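PDB 3OTN: SusD superfamily protein from Parabacteroides distasonis, which probably binds carbohydrates or other nutrients at the cell's outer membrane. Local coordinates for residues S109-N112 with G113-E117; K29-V32 with F33-T37; W411-R414 with Y415-L418. All coordinates share one frame; numbering follows the deposited sequence.

Interaction 1: S109-N112 with G113-E117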
loop_
_atom_site.group_PDB
_atom_site.type_symbol
_atom_site.label_atom_id
_atom_site.label_comp_id
_atom_site.label_asym_id
_atom_site.label_seq_id
_atom_site.Cartn_x
_atom_site.Cartn_y
_atom_site.Cartn_z
ATOM N N SER A 109 25.081 -6.097 19.010
ATOM C CA SER A 109 23.673 -6.459 18.928
ATOM C C SER A 109 22.794 -5.251 18.562
ATOM O O SER A 109 21.930 -5.359 17.717
ATOM C CB SER A 109 23.178 -7.123 20.237
ATOM O OG SER A 109 21.785 -7.439 20.125
ATOM N N LEU A 110 23.038 -4.111 19.205
ATOM C CA LEU A 110 22.290 -2.886 18.955
ATOM C C LEU A 110 22.531 -2.386 17.532
ATOM O O LEU A 110 21.572 -2.072 16.800
ATOM C CB LEU A 110 22.727 -1.823 19.979
ATOM C CG LEU A 110 22.023 -0.489 20.010
ATOM C CD1 LEU A 110 20.570 -0.698 20.443
ATOM C CD2 LEU A 110 22.798 0.426 20.997
ATOM N N VAL A 111 23.805 -2.365 17.114
ATOM C CA VAL A 111 24.148 -1.976 15.713
ATOM C C VAL A 111 23.560 -2.958 14.668
ATOM O O VAL A 111 23.009 -2.521 13.650
ATOM C CB VAL A 111 25.661 -1.736 15.522
ATOM C CG1 VAL A 111 26.023 -1.395 14.000
ATOM C CG2 VAL A 111 26.094 -0.594 16.434
ATOM N N ASN A 112 23.624 -4.260 14.939
ATOM C CA ASN A 112 23.014 -5.279 14.059
ATOM C C ASN A 112 21.510 -5.033 13.823
ATOM O O ASN A 112 21.024 -5.105 12.688
ATOM C CB ASN A 112 23.245 -6.674 14.675
ATOM C CG ASN A 112 22.632 -7.815 13.852
ATOM O OD1 ASN A 112 21.429 -8.088 13.927
ATOM N ND2 ASN A 112 23.481 -8.516 13.104
ATOM N N GLY A 113 20.782 -4.717 14.889
ATOM C CA GLY A 113 19.349 -4.379 14.791
ATOM C C GLY A 113 19.094 -3.182 13.927
ATOM O O GLY A 113 18.233 -3.202 13.035
ATOM N N TYR A 114 19.885 -2.143 14.170
ATOM C CA TYR A 114 19.760 -0.916 13.438
ATOM C C TYR A 114 19.992 -1.127 11.942
ATOM O O TYR A 114 19.248 -0.609 11.136
ATOM C CB TYR A 114 20.734 0.125 13.986
ATOM C CG TYR A 114 20.385 0.751 15.325
ATOM C CD1 TYR A 114 19.084 0.737 15.848
ATOM C CD2 TYR A 114 21.372 1.432 16.049
ATOM C CE1 TYR A 114 18.787 1.336 17.076
ATOM C CE2 TYR A 114 21.084 2.042 17.285
ATOM C CZ TYR A 114 19.785 2.010 17.769
ATOM O OH TYR A 114 19.503 2.612 18.966
HETATM N N MSE A 115 21.017 -1.908 11.593
HETATM C CA MSE A 115 21.329 -2.148 10.198
HETATM C C MSE A 115 20.222 -2.993 9.558
HETATM O O MSE A 115 19.892 -2.782 8.386
HETATM C CB MSE A 115 22.729 -2.764 10.040
HETATM C CG MSE A 115 23.869 -1.791 10.409
HETATM SE SE MSE A 115 25.690 -2.585 10.303
HETATM C CE MSE A 115 25.379 -4.119 11.438
ATOM N N ALA A 116 19.621 -3.901 10.331
ATOM C CA ALA A 116 18.454 -4.666 9.857
ATOM C C ALA A 116 17.275 -3.745 9.503
ATOM O O ALA A 116 16.539 -3.990 8.541
ATOM C CB ALA A 116 18.031 -5.738 10.901
ATOM N N GLU A 117 17.066 -2.699 10.287
ATOM C CA GLU A 117 15.953 -1.772 10.024
ATOM C C GLU A 117 16.192 -1.065 8.661
ATOM O O GLU A 117 15.276 -0.873 7.874
ATOM C CB GLU A 117 15.820 -0.731 11.145
ATOM C CG GLU A 117 15.457 -1.302 12.526
ATOM C CD GLU A 117 15.369 -0.248 13.623
ATOM O OE1 GLU A 117 14.818 0.847 13.395
ATOM O OE2 GLU A 117 15.861 -0.519 14.729
#
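Gly113, Tyr114, Met115 and Ala116 each donate their backbone N-H to the carbonyl four residues back, the i to i+4 pattern of an alpha-helix, with Met115 N to Val111 O the shortest at 2.9 Å. These turns open helix 108-133. On one flank the side chains of Leu110 and Tyr114 run side by side in the same direction. Leu110 holds CG anti to the backbone N (chi1 -175°), a setting that lays its branch along the phenol: CG lies 3.8 Å from Tyr114 CE2, and CD1 reaches the phenol OH at 3.8 Å. Leu110 O sits over one face of the same ring, near its rim, 3.4 Å from Tyr114 CG. Glu117 OE2 meets the ring's edge in plane, while Glu117 OE1 is engaged by Arg184 and Tyr27. Replacing Tyr114 with an alanine would probably strip Leu110 CG and CD1 of their ring partner and open a gap against Lys16 and Thr23 of helix 15-25. On another flank Met115 CE lies 3.8 Å from Val111 CG1, but in one of two modelled conformers, so this contact is less certain. Chemically, the turn divides its work: Leu110, Tyr114 and Met115 reach helices 15-25 and 79-100, while Ser109 OG and Asn112 OD1 both bond to Asp175.

Interaction 2: K29-V32 with F33-T37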
loop_
_atom_site.group_PDB
_atom_site.type_symbol
_atom_site.label_atom_id
_atom_site.label_comp_id
_atom_site.label_asym_id
_atom_site.label_seq_id
_atom_site.Cartn_x
_atom_site.Cartn_y
_atom_site.Cartn_z
ATOM N N LYS A 29 11.777 9.124 4.442
ATOM C CA LYS A 29 11.085 9.139 3.155
ATOM C C LYS A 29 9.928 8.128 3.091
ATOM O O LYS A 29 9.329 7.941 2.032
ATOM C CB LYS A 29 12.085 9.046 1.987
ATOM C CG LYS A 29 12.858 10.367 1.759
ATOM C CD LYS A 29 11.917 11.409 1.150
ATOM C CE LYS A 29 12.595 12.682 0.769
ATOM N NZ LYS A 29 13.098 13.322 1.934
ATOM N N ASN A 30 9.563 7.524 4.231
ATOM C CA ASN A 30 8.264 6.845 4.361
ATOM C C ASN A 30 7.026 7.751 4.109
ATOM O O ASN A 30 5.901 7.249 3.950
ATOM C CB ASN A 30 8.110 6.184 5.750
ATOM C CG ASN A 30 8.952 4.920 5.929
ATOM O OD1 ASN A 30 9.984 4.689 5.243
ATOM N ND2 ASN A 30 8.561 4.120 6.904
ATOM N N THR A 31 7.232 9.064 4.122
ATOM C CA THR A 31 6.245 10.024 3.695
ATOM C C THR A 31 5.721 9.696 2.309
ATOM O O THR A 31 4.545 9.894 2.043
ATOM C CB THR A 31 6.800 11.446 3.685
ATOM O OG1 THR A 31 7.970 11.462 2.849
ATOM C CG2 THR A 31 7.135 11.916 5.103
ATOM N N VAL A 32 6.546 9.107 1.450
ATOM C CA VAL A 32 6.102 8.807 0.064
ATOM C C VAL A 32 4.886 7.871 -0.018
ATOM O O VAL A 32 4.110 7.936 -0.983
ATOM C CB VAL A 32 7.263 8.234 -0.814
ATOM C CG1 VAL A 32 7.560 6.768 -0.446
ATOM C CG2 VAL A 32 6.935 8.370 -2.284
ATOM N N PHE A 33 4.699 7.017 0.993
ATOM C CA PHE A 33 3.614 6.024 0.974
ATOM C C PHE A 33 2.247 6.677 1.229
ATOM O O PHE A 33 1.209 6.045 0.981
ATOM C CB PHE A 33 3.876 4.857 1.952
ATOM C CG PHE A 33 5.220 4.193 1.746
ATOM C CD1 PHE A 33 5.579 3.713 0.490
ATOM C CD2 PHE A 33 6.119 4.055 2.790
ATOM C CE1 PHE A 33 6.841 3.146 0.267
ATOM C CE2 PHE A 33 7.382 3.490 2.578
ATOM C CZ PHE A 33 7.742 3.060 1.306
ATOM N N ASN A 34 2.256 7.907 1.760
ATOM C CA ASN A 34 1.023 8.713 1.887
ATOM C C ASN A 34 1.435 10.124 2.185
ATOM O O ASN A 34 1.801 10.463 3.317
ATOM C CB ASN A 34 0.111 8.152 2.994
ATOM C CG ASN A 34 -1.214 8.868 3.094
ATOM O OD1 ASN A 34 -1.300 10.067 2.907
ATOM N ND2 ASN A 34 -2.271 8.111 3.432
ATOM N N LYS A 35 1.456 10.947 1.150
ATOM C CA LYS A 35 1.698 12.344 1.342
ATOM C C LYS A 35 0.975 13.156 0.286
ATOM O O LYS A 35 0.745 12.686 -0.846
ATOM C CB LYS A 35 3.197 12.662 1.306
ATOM C CG LYS A 35 3.877 12.510 -0.056
ATOM C CD LYS A 35 5.305 13.075 -0.033
ATOM C CE LYS A 35 5.676 13.737 -1.343
ATOM N NZ LYS A 35 7.108 14.203 -1.384
HETATM N N MSE A 36 0.717 14.406 0.643
HETATM C CA MSE A 36 0.069 15.347 -0.255
HETATM C C MSE A 36 1.088 15.826 -1.287
HETATM O O MSE A 36 2.269 16.044 -0.956
HETATM C CB MSE A 36 -0.494 16.527 0.491
HETATM C CG MSE A 36 -1.548 16.179 1.542
HETATM SE SE MSE A 36 -3.102 15.129 1.004
HETATM C CE MSE A 36 -3.825 16.363 -0.386
ATOM N N THR A 37 0.616 15.970 -2.516
ATOM C CA THR A 37 1.440 16.384 -3.656
ATOM C C THR A 37 0.837 17.662 -4.315
ATOM O O THR A 37 -0.254 18.101 -3.959
ATOM C CB THR A 37 1.614 15.201 -4.679
ATOM O OG1 THR A 37 0.333 14.754 -5.117
ATOM C CG2 THR A 37 2.384 14.026 -4.055
#
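Asn30 and Thr31 accept the two backbone hydrogen bonds of this contact, both from residues three positions on. Phe33 N reaches Asn30 O at 3.2 Å and Asn34 N reaches Thr31 O at 3.0 Å. Both donors stand above the carbonyl planes, by 59° in the first bond, away from the lone-pair directions. With Val32 N bonded to Lys29 O, the i to i+3 spacing identifies consecutive 3-10 turns.

Apolar contact centres on the Phe33 ring. Val32 CG1 lies over one face as a CH-pi contact, 3.9 Å from the centroid of the Phe33 ring and 18° off its normal. It gets there because chi1 of 75° sets CG1 between the backbone N and the carbonyl carbon of Val32, turned onto the following residue. Asn30 comes to the CD2-CE2 side of the ring: its OD1 is 3.9 Å from Phe33 CE2, the amide inclined to the ring rather than stacked on it. Beyond the segments, the ring meets Tyr128 and Leu124 of helix 108-133.

Lys35 supplies a third kind of contact, its aliphatic stem passing beside a carbonyl. Lys35 CB lies 3.2 Å from Thr31 O, and Lys35 CG follows at 3.4 Å from the same oxygen. The charged end continues to a salt bridge with Asp85 of helix 79-100; the negative charge of Asp85 probably eases the proximity of Lys29 NZ and Lys35 NZ, 6.9 Å apart.

Asn30 ND2 bonds to Tyr251, and the amide of Asn34 to Asn43 and Ser264. The 3-10 turns form the connection from helix 15-25 to the short, weakly bonded strand 36-37, antiparallel to strand 42-43.

Interaction 3: W411-R414 with Y415-L418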
loop_
_atom_site.group_PDB
_atom_site.type_symbol
_atom_site.label_atom_id
_atom_site.label_comp_id
_atom_site.label_asym_id
_atom_site.label_seq_id
_atom_site.Cartn_x
_atom_site.Cartn_y
_atom_site.Cartn_z
ATOM N N TRP A 411 -8.611 -14.166 -3.683
ATOM C CA TRP A 411 -8.579 -12.931 -4.448
ATOM C C TRP A 411 -9.795 -12.063 -4.110
ATOM O O TRP A 411 -9.637 -10.867 -3.841
ATOM C CB TRP A 411 -8.525 -13.187 -5.939
ATOM C CG TRP A 411 -7.218 -13.705 -6.454
ATOM C CD1 TRP A 411 -5.990 -13.717 -5.808
ATOM C CD2 TRP A 411 -6.996 -14.269 -7.736
ATOM N NE1 TRP A 411 -5.038 -14.260 -6.629
ATOM C CE2 TRP A 411 -5.625 -14.620 -7.812
ATOM C CE3 TRP A 411 -7.827 -14.540 -8.833
ATOM C CZ2 TRP A 411 -5.062 -15.193 -8.960
ATOM C CZ3 TRP A 411 -7.259 -15.115 -9.981
ATOM C CH2 TRP A 411 -5.895 -15.443 -10.021
ATOM N N ASP A 412 -10.991 -12.665 -4.087
ATOM C CA ASP A 412 -12.201 -11.912 -3.772
ATOM C C ASP A 412 -12.058 -11.181 -2.430
ATOM O O ASP A 412 -12.330 -9.955 -2.324
ATOM C CB ASP A 412 -13.445 -12.804 -3.725
ATOM C CG ASP A 412 -14.081 -13.054 -5.109
ATOM O OD1 ASP A 412 -13.539 -12.660 -6.176
ATOM O OD2 ASP A 412 -15.160 -13.676 -5.117
ATOM N N GLN A 413 -11.631 -11.911 -1.402
ATOM C CA GLN A 413 -11.479 -11.294 -0.099
ATOM C C GLN A 413 -10.383 -10.228 -0.072
ATOM O O GLN A 413 -10.491 -9.280 0.693
ATOM C CB GLN A 413 -11.319 -12.328 1.024
ATOM C CG GLN A 413 -12.508 -13.276 1.155
ATOM C CD GLN A 413 -13.837 -12.547 1.208
ATOM O OE1 GLN A 413 -13.937 -11.494 1.827
ATOM N NE2 GLN A 413 -14.855 -13.094 0.558
ATOM N N ARG A 414 -9.367 -10.352 -0.925
ATOM C CA ARG A 414 -8.387 -9.306 -1.071
ATOM C C ARG A 414 -9.049 -8.034 -1.623
ATOM O O ARG A 414 -8.794 -6.939 -1.117
ATOM C CB ARG A 414 -7.226 -9.739 -1.953
ATOM C CG ARG A 414 -6.324 -10.792 -1.273
ATOM C CD ARG A 414 -5.072 -11.073 -2.121
ATOM N NE ARG A 414 -4.228 -9.892 -2.099
ATOM C CZ ARG A 414 -3.446 -9.536 -1.098
ATOM N NH1 ARG A 414 -3.294 -10.310 -0.031
ATOM N NH2 ARG A 414 -2.770 -8.405 -1.177
ATOM N N TYR A 415 -9.859 -8.175 -2.676
ATOM C CA TYR A 415 -10.550 -7.028 -3.241
ATOM C C TYR A 415 -11.502 -6.421 -2.193
ATOM O O TYR A 415 -11.484 -5.215 -1.939
ATOM C CB TYR A 415 -11.370 -7.401 -4.477
ATOM C CG TYR A 415 -10.590 -7.415 -5.793
ATOM C CD1 TYR A 415 -9.610 -8.376 -6.047
ATOM C CD2 TYR A 415 -10.882 -6.504 -6.801
ATOM C CE1 TYR A 415 -8.932 -8.426 -7.273
ATOM C CE2 TYR A 415 -10.215 -6.540 -8.011
ATOM C CZ TYR A 415 -9.261 -7.495 -8.254
ATOM O OH TYR A 415 -8.611 -7.484 -9.454
ATOM N N PHE A 416 -12.314 -7.273 -1.586
ATOM C CA PHE A 416 -13.370 -6.803 -0.710
ATOM C C PHE A 416 -12.878 -6.269 0.625
ATOM O O PHE A 416 -13.436 -5.272 1.110
ATOM C CB PHE A 416 -14.435 -7.855 -0.498
ATOM C CG PHE A 416 -15.169 -8.275 -1.788
ATOM C CD1 PHE A 416 -15.650 -7.322 -2.698
ATOM C CD2 PHE A 416 -15.408 -9.602 -2.045
ATOM C CE1 PHE A 416 -16.334 -7.727 -3.864
ATOM C CE2 PHE A 416 -16.094 -10.013 -3.203
ATOM C CZ PHE A 416 -16.554 -9.064 -4.101
ATOM N N ASP A 417 -11.899 -6.934 1.228
ATOM C CA ASP A 417 -11.413 -6.571 2.560
ATOM C C ASP A 417 -10.322 -5.512 2.535
ATOM O O ASP A 417 -10.263 -4.654 3.432
ATOM C CB ASP A 417 -10.903 -7.799 3.332
ATOM C CG ASP A 417 -11.387 -7.826 4.765
ATOM O OD1 ASP A 417 -12.624 -7.831 4.910
ATOM O OD2 ASP A 417 -10.558 -7.815 5.720
ATOM N N LEU A 418 -9.452 -5.580 1.525
ATOM C CA LEU A 418 -8.341 -4.635 1.408
ATOM C C LEU A 418 -8.554 -3.465 0.425
ATOM O O LEU A 418 -7.601 -2.775 0.063
ATOM C CB LEU A 418 -7.062 -5.401 1.050
ATOM C CG LEU A 418 -6.812 -6.661 1.908
ATOM C CD1 LEU A 418 -5.564 -7.384 1.407
ATOM C CD2 LEU A 418 -6.667 -6.263 3.381
#
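Arg414 and Leu418 meet because both direct CG away from their own carbonyl carbons, and because the arginine then bends at chi3 (69°) to bring its guanidinium across the leucine, whose chi1 is -47°. They are an i, i+4 pair in the alpha-helix 403-418, one of the many helices of the SusD fold, whose helical part is related to TPR repeats. Leu418 CD1 lies over one face of the guanidinium, toward the rim, 3.9 Å from Arg414 CZ. The methyl therefore covers a flat face, while the N-H groups turn to carboxylates: NE forms a salt bridge with Asp427 and NH1 another with Asp362. These two carboxylates probably balance the charge of the buried arginine and fix the rotation of its plane.

Asp412 and Phe416 form the next pair, their side chains side by side and pointing the same way. Asp412 CB makes the nearest side-chain approach to the ring, 3.9 Å from Phe416 CE2. The carboxylate is turned 59° from the ring plane, and its oxygen OD1 is held by Arg435 and Tyr442. Asp417 is likewise matched, by Arg301 and Arg392.

Four successive i to i+4 backbone bonds carry these side chains. Phe416 N to Asp412 O measures 2.8 Å, and Asp417 N to Gln413 O the same 2.8 Å; Leu418 N to Arg414 O is longer, at 3.0 Å, and less straight. Trp411 O has two neighbours from one residue: it accepts the bond from Tyr415 N at 2.9 Å, and it also lies at the ring edge, near the ring plane, 3.3 Å from Tyr415 CD1.

Along the chain interaction 2 comes first, then interaction 1, then interaction 3. Interactions 1 and 2 lie in the N-terminal part, with centres about 25 Å apart and nearest atoms about 8 Å apart. Helix 108-133 connects them: interaction 1 forms its first turns, and its later residues Met121 and Leu124 pack on Asn30 and Phe33 of interaction 2. Helices 15-25 and 79-100 border this part of the fold too. Interaction 3, on helix 403-418 in the C-terminal part, lies across the chain's centre from both, about 35 Å from interaction 1 and 24 Å from interaction 2 between centres. Two contacts are thus turns of alpha-helices, and one is a 3-10 link to a strand.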